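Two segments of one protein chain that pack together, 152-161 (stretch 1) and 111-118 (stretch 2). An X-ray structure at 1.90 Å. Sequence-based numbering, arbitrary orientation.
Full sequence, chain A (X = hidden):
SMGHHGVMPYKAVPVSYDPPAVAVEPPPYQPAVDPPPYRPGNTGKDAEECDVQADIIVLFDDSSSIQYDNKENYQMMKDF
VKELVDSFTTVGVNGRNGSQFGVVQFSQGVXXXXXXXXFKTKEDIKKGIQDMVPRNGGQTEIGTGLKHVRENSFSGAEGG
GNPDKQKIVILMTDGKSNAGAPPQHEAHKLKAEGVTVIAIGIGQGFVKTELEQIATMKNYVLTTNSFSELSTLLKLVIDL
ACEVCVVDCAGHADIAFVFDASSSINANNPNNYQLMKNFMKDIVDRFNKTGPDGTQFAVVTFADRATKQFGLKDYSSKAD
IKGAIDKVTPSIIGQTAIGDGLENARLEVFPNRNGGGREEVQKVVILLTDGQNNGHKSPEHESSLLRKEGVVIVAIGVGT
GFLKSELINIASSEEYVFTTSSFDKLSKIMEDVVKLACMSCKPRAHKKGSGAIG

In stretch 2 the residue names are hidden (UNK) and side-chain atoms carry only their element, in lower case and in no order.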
# COMPACT_ATOMS: atom_id res chain seq x y z
N ASN A 152 -4.56 20.25 8.77
CA ASN A 152 -4.18 20.82 10.06
C ASN A 152 -3.05 20.09 10.76
O ASN A 152 -2.07 20.71 11.20
CB ASN A 152 -5.38 20.88 11.01
CG ASN A 152 -6.46 21.84 10.54
OD1 ASN A 152 -6.65 22.06 9.35
ND2 ASN A 152 -7.16 22.44 11.50
N SER A 153 -3.18 18.77 10.89
CA SER A 153 -2.33 18.00 11.80
C SER A 153 -0.86 18.01 11.43
O SER A 153 0.00 18.00 12.31
CB SER A 153 -2.81 16.55 11.89
OG SER A 153 -4.15 16.48 12.26
N PHE A 154 -0.56 18.00 10.13
CA PHE A 154 0.82 18.01 9.66
C PHE A 154 1.28 19.40 9.26
O PHE A 154 2.38 19.56 8.72
CB PHE A 154 0.99 17.05 8.49
CG PHE A 154 1.00 15.61 8.90
CD1 PHE A 154 2.06 15.10 9.66
CD2 PHE A 154 -0.03 14.76 8.56
CE1 PHE A 154 2.08 13.76 10.04
CE2 PHE A 154 -0.01 13.43 8.94
CZ PHE A 154 1.04 12.93 9.69
N SER A 155 0.47 20.43 9.53
CA SER A 155 0.85 21.79 9.13
C SER A 155 1.96 22.33 10.02
O SER A 155 2.11 21.92 11.17
CB SER A 155 -0.35 22.74 9.15
OG SER A 155 -0.83 23.00 10.46
N GLY A 156 2.74 23.26 9.47
CA GLY A 156 3.71 24.01 10.25
C GLY A 156 3.14 24.53 11.56
O GLY A 156 3.79 24.49 12.59
N ALA A 157 1.90 25.01 11.51
CA ALA A 157 1.29 25.63 12.69
C ALA A 157 1.11 24.66 13.86
O ALA A 157 1.06 25.08 15.01
CB ALA A 157 -0.05 26.24 12.30
N GLU A 158 1.00 23.36 13.56
CA GLU A 158 0.83 22.35 14.61
C GLU A 158 2.12 21.56 14.87
O GLU A 158 2.12 20.60 15.64
CB GLU A 158 -0.33 21.39 14.29
CG GLU A 158 -1.70 22.08 14.23
CD GLU A 158 -2.89 21.12 14.39
OE1 GLU A 158 -2.70 19.95 14.82
OE2 GLU A 158 -4.02 21.55 14.10
N GLY A 159 3.22 21.96 14.22
CA GLY A 159 4.51 21.35 14.48
C GLY A 159 5.01 20.40 13.40
O GLY A 159 6.09 19.81 13.53
N GLY A 160 4.25 20.25 12.33
CA GLY A 160 4.64 19.36 11.25
C GLY A 160 5.42 20.10 10.18
O GLY A 160 5.65 21.30 10.30
N GLY A 161 5.86 19.38 9.16
CA GLY A 161 6.48 20.01 8.01
C GLY A 161 7.98 19.81 7.87
O GLY A 161 8.54 20.09 6.81
N UNK A 111 -12.14 16.51 16.43
CA UNK A 111 -11.52 17.33 17.48
C UNK A 111 -10.05 16.93 17.63
O UNK A 111 -9.75 15.76 17.81
c UNK A 111 -12.24 17.10 18.80
c UNK A 111 -11.39 18.16 22.43
c UNK A 111 -11.64 17.87 19.96
c UNK A 111 -12.19 17.45 21.31
n UNK A 111 -11.90 17.85 23.80
N UNK A 112 -9.14 17.89 17.54
CA UNK A 112 -7.74 17.63 17.84
C UNK A 112 -7.58 17.51 19.33
O UNK A 112 -7.87 18.45 20.05
o UNK A 112 -6.80 18.66 15.86
c UNK A 112 -5.40 18.56 17.81
c UNK A 112 -6.81 18.73 17.29
N UNK A 113 -7.16 16.34 19.82
CA UNK A 113 -6.92 16.18 21.25
C UNK A 113 -5.67 16.97 21.64
O UNK A 113 -5.67 17.72 22.62
c UNK A 113 -6.77 14.71 21.63
N UNK A 114 -4.61 16.78 20.88
CA UNK A 114 -3.42 17.61 21.03
C UNK A 114 -2.60 17.52 19.75
O UNK A 114 -2.61 16.49 19.07
c UNK A 114 -2.98 14.84 23.00
c UNK A 114 -2.59 17.22 22.27
c UNK A 114 -1.45 13.09 22.45
c UNK A 114 -2.19 15.76 22.33
c UNK A 114 -2.62 13.52 23.06
c UNK A 114 -0.65 13.98 21.78
c UNK A 114 -1.02 15.32 21.72
N UNK A 115 -1.94 18.62 19.38
CA UNK A 115 -1.09 18.68 18.19
C UNK A 115 0.30 18.06 18.41
O UNK A 115 0.70 17.82 19.55
c UNK A 115 -1.04 20.78 19.31
c UNK A 115 -0.95 20.18 17.95
c UNK A 115 -2.03 19.93 20.06
N UNK A 116 1.02 17.83 17.31
CA UNK A 116 2.39 17.32 17.35
C UNK A 116 3.31 18.13 18.28
O UNK A 116 4.17 17.57 18.94
c UNK A 116 2.40 16.33 14.94
c UNK A 116 2.76 16.75 13.53
c UNK A 116 2.99 17.34 15.94
c UNK A 116 2.89 14.91 15.21
N UNK A 117 3.14 19.45 18.32
CA UNK A 117 4.09 20.27 19.07
C UNK A 117 3.69 20.54 20.52
O UNK A 117 4.37 21.30 21.19
c UNK A 117 3.17 22.47 18.16
n UNK A 117 3.35 23.57 17.41
o UNK A 117 2.08 22.20 18.68
c UNK A 117 4.39 21.58 18.33
N UNK A 118 2.62 19.92 21.00
CA UNK A 118 2.14 20.19 22.36
C UNK A 118 3.06 19.64 23.46
O UNK A 118 3.42 20.36 24.39
c UNK A 118 -0.37 21.37 24.04
c UNK A 118 0.74 19.64 22.58
c UNK A 118 0.13 19.95 23.96
n UNK A 118 -2.09 22.90 25.01
c UNK A 118 -1.50 21.52 25.05
O HOH W 1 -4.37 17.98 14.76
O HOH W 2 -0.75 18.09 14.95

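Position 111 has five side-chain atoms, four carbons in a row ending in a nitrogen. The chain is fully extended, with every chi angle in t. It lies out of reach of stretch 1. This is Lys 111, in a strand that begins earlier in the chain.

Position 112 has one carbon carrying an oxygen and a second carbon. CB points toward stretch 1, and the second carbon lies 4.3 Å from OE1 of Glu 158. A fork at CB with one oxygen and one methyl identifies Thr 112.

Position 113 has a single side-chain carbon, which makes no contact with stretch 1. The chain turns a corner here. This is Ala 113.

Position 114 has one carbon followed by a ring of six carbons, with no heteroatom. It is buried, but its CB points away from stretch 1. This is Phe 114.

Position 115 has three carbons that close a ring onto the backbone nitrogen. Its CB lies 3.6 Å from OE1 of Glu 158. Only proline closes such a ring, so it is Pro 115. It also opens a type I turn that runs to position 118, whose N donates to O of Pro 115 at 3.2 Å.

Position 116 has four carbons, forked at the second. One end carbon lies 3.3 Å from O of Ser 153, 3.9 Å from CA of Gly 160 and 4.3 Å from CD1 of Phe 154. The side chain is buried. The fork lies beyond CB, which gives Leu 116.

Position 117 has two carbons, the second carrying an oxygen and a nitrogen. The side-chain nitrogen lies 3.6 Å from O of Ala 157. The backbone N donates a weak hydrogen bond to O of Glu 158 at 3.1 Å. A short amide is Asn 117.

Position 118 has four carbons in a row ending in a nitrogen. It is exposed, and its end leads away from stretch 1. This is Lys 118.

The contact combines the buried Leu 116 side chain, one weak direct hydrogen bond and two waters. CD1 of Leu 116 packs near CD1 of Phe 154, CA of Gly 160 and O of Ser 153. Water 1 links OG1 of Thr 112, OG of Ser 153 and OE1 of Glu 158. Water 2 accepts from N of Leu 116 and donates to O of Ser 153 and OE1 of Glu 158. The Glu 158 carboxylate thus joins both bridges. Close approach also depends on Gly 159: an ideal CB there would lie 2.7 Å from CB of Asn 117, a clash.

Stretch 2, residues 111-118: KTAFPLNK
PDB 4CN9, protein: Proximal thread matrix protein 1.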